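Local coordinates for protein complement factor MASP-3 (Homo sapiens, PDB 3DEM) that binds mannan-binding lectin and ficolins through its CUB1-EGF-CUB2 region, as a complement serine protease probably acting in the lectin pathway, at residues I39-M44 / M95-R100. Numbering follows the deposited sequence.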
loop_
_atom_site.group_PDB
_atom_site.type_symbol
_atom_site.label_atom_id
_atom_site.label_comp_id
_atom_site.label_asym_id
_atom_site.label_seq_id
_atom_site.Cartn_x
_atom_site.Cartn_y
_atom_site.Cartn_z
ATOM N N ILE A 39 2.577 11.173 -3.331
ATOM C CA ILE A 39 3.785 11.344 -2.537
ATOM C C ILE A 39 3.445 11.569 -1.071
ATOM O O ILE A 39 2.612 12.415 -0.732
ATOM C CB ILE A 39 4.617 12.551 -3.002
ATOM C CG1 ILE A 39 4.652 12.652 -4.530
ATOM C CG2 ILE A 39 6.028 12.483 -2.419
ATOM C CD1 ILE A 39 5.805 11.939 -5.152
ATOM N N LYS A 40 4.108 10.811 -0.208
ATOM C CA LYS A 40 3.991 10.972 1.229
ATOM C C LYS A 40 5.298 11.551 1.767
ATOM O O LYS A 40 6.372 11.023 1.483
ATOM C CB LYS A 40 3.733 9.611 1.860
ATOM C CG LYS A 40 3.287 9.648 3.300
ATOM C CD LYS A 40 2.857 8.261 3.772
ATOM C CE LYS A 40 4.047 7.440 4.259
ATOM N NZ LYS A 40 3.618 6.092 4.745
ATOM N N LEU A 41 5.207 12.633 2.538
ATOM C CA LEU A 41 6.392 13.292 3.087
ATOM C C LEU A 41 6.282 13.481 4.597
ATOM O O LEU A 41 5.247 13.921 5.099
ATOM C CB LEU A 41 6.601 14.653 2.414
ATOM C CG LEU A 41 7.733 15.537 2.953
ATOM C CD1 LEU A 41 9.096 14.985 2.540
ATOM C CD2 LEU A 41 7.578 16.961 2.476
ATOM N N TYR A 42 7.350 13.145 5.320
ATOM C CA TYR A 42 7.399 13.378 6.764
ATOM C C TYR A 42 8.804 13.745 7.265
ATOM O O TYR A 42 9.794 13.578 6.551
ATOM C CB TYR A 42 6.830 12.181 7.534
ATOM C CG TYR A 42 7.545 10.878 7.279
ATOM C CD1 TYR A 42 8.608 10.474 8.084
ATOM C CD2 TYR A 42 7.156 10.044 6.237
ATOM C CE1 TYR A 42 9.266 9.275 7.853
ATOM C CE2 TYR A 42 7.805 8.846 5.997
ATOM C CZ TYR A 42 8.860 8.468 6.807
ATOM O OH TYR A 42 9.500 7.277 6.571
ATOM N N PHE A 43 8.887 14.238 8.495
ATOM C CA PHE A 43 10.150 14.746 9.022
ATOM C C PHE A 43 10.578 14.037 10.297
ATOM O O PHE A 43 9.748 13.740 11.156
ATOM C CB PHE A 43 10.054 16.250 9.283
ATOM C CG PHE A 43 9.783 17.069 8.050
ATOM C CD1 PHE A 43 10.806 17.768 7.426
ATOM C CD2 PHE A 43 8.500 17.150 7.520
ATOM C CE1 PHE A 43 10.557 18.524 6.294
ATOM C CE2 PHE A 43 8.248 17.907 6.388
ATOM C CZ PHE A 43 9.275 18.592 5.776
ATOM N N MET A 44 11.880 13.779 10.418
ATOM C CA MET A 44 12.437 13.157 11.619
ATOM C C MET A 44 13.137 14.178 12.507
ATOM O O MET A 44 13.375 13.924 13.686
ATOM C CB MET A 44 13.411 12.030 11.258
ATOM C CG MET A 44 12.819 10.943 10.376
ATOM S SD MET A 44 11.216 10.352 10.951
ATOM C CE MET A 44 11.603 9.753 12.589
ATOM N N MET A 95 5.589 16.552 -6.298
ATOM C CA MET A 95 5.794 17.362 -5.109
ATOM C C MET A 95 7.088 18.158 -5.210
ATOM O O MET A 95 8.140 17.611 -5.529
ATOM C CB MET A 95 5.804 16.486 -3.854
ATOM C CG MET A 95 5.921 17.266 -2.550
ATOM S SD MET A 95 6.055 16.170 -1.126
ATOM C CE MET A 95 4.333 15.741 -0.854
ATOM N N SER A 96 7.002 19.456 -4.945
ATOM C CA SER A 96 8.183 20.307 -4.943
ATOM C C SER A 96 8.436 20.812 -3.530
ATOM O O SER A 96 7.506 21.214 -2.826
ATOM C CB SER A 96 8.004 21.479 -5.916
ATOM O OG SER A 96 9.204 22.223 -6.046
ATOM N N ILE A 97 9.694 20.768 -3.113
ATOM C CA ILE A 97 10.086 21.183 -1.774
ATOM C C ILE A 97 11.187 22.227 -1.867
ATOM O O ILE A 97 12.204 22.003 -2.525
ATOM C CB ILE A 97 10.606 19.984 -0.947
ATOM C CG1 ILE A 97 9.519 18.914 -0.805
ATOM C CG2 ILE A 97 11.093 20.433 0.430
ATOM C CD1 ILE A 97 10.034 17.599 -0.274
ATOM N N THR A 98 10.983 23.364 -1.213
ATOM C CA THR A 98 11.997 24.409 -1.166
ATOM C C THR A 98 12.394 24.730 0.272
ATOM O O THR A 98 11.543 25.038 1.107
ATOM C CB THR A 98 11.513 25.700 -1.869
ATOM O OG1 THR A 98 11.301 25.433 -3.259
ATOM C CG2 THR A 98 12.541 26.828 -1.726
ATOM N N PHE A 99 13.687 24.633 0.558
ATOM C CA PHE A 99 14.222 25.146 1.809
ATOM C C PHE A 99 14.866 26.499 1.546
ATOM O O PHE A 99 15.741 26.619 0.690
ATOM C CB PHE A 99 15.249 24.186 2.413
ATOM C CG PHE A 99 16.077 24.800 3.514
ATOM C CD1 PHE A 99 15.548 24.981 4.784
ATOM C CD2 PHE A 99 17.384 25.199 3.277
ATOM C CE1 PHE A 99 16.306 25.551 5.795
ATOM C CE2 PHE A 99 18.151 25.770 4.286
ATOM C CZ PHE A 99 17.609 25.942 5.545
ATOM N N ARG A 100 14.424 27.521 2.267
ATOM C CA ARG A 100 15.016 28.840 2.128
ATOM C C ARG A 100 15.548 29.348 3.453
ATOM O O ARG A 100 14.900 29.217 4.490
ATOM C CB ARG A 100 14.012 29.849 1.573
ATOM C CG ARG A 100 14.652 31.194 1.247
ATOM C CD ARG A 100 13.981 32.327 2.000
ATOM N NE ARG A 100 14.656 33.603 1.792
ATOM C CZ ARG A 100 14.270 34.745 2.348
ATOM N NH1 ARG A 100 13.216 34.769 3.152
ATOM N NH2 ARG A 100 14.940 35.864 2.105
#
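Ile39 and Leu41 meet Met95 and Ile97 in a buried, mainly apolar side-chain contact between the two facing sheets of the N-terminal CUB domain. Strands 37-47 and 94-101 belong to different four-stranded antiparallel sheets; here their short segments run nearly the same way, 25° apart, with axes 9.4 Å from each other, and no hydrogen bond joins them. Met95 does most of the bridging. It reaches across the interior in an extended chain, CG lying anti to the backbone N (chi1 -176°), until the final torsion bends it (chi3 -81°) and carries the methyl over the backbone of the other strand: CE lies 3.7 Å from the carbonyl O of Ile39 and 3.9 Å from Ile39 CB. The sulfur rests against both neighbours, Met95 SD lying 3.9 Å from Leu41 CB and as close to Ile39 CG2, with each side chain crossing the methionine at a slant. Leu41 meets Ile97 differently, end to end: Leu41 CD2 comes to 3.7 Å from Ile97 CD1, while CD1 of the same leucine is 4.0 Å from that methyl, so Ile97 touches both branches of the fork. The segments spread apart from the Ile39-Met95 end, where their alpha carbons are 6.8 Å apart. Val61 extends the apolar layer beside Leu41 and Met95, and Ile31 beside Ile39 and Ile97, while Ser96 and Thr98, on alternate positions, hydrogen-bond to Asn30 and Thr28 on strand 25-32. Apolar side chains meeting across two face-to-face antiparallel sheets in this way form the hydrophobic core of the CUB-domain beta-sandwich.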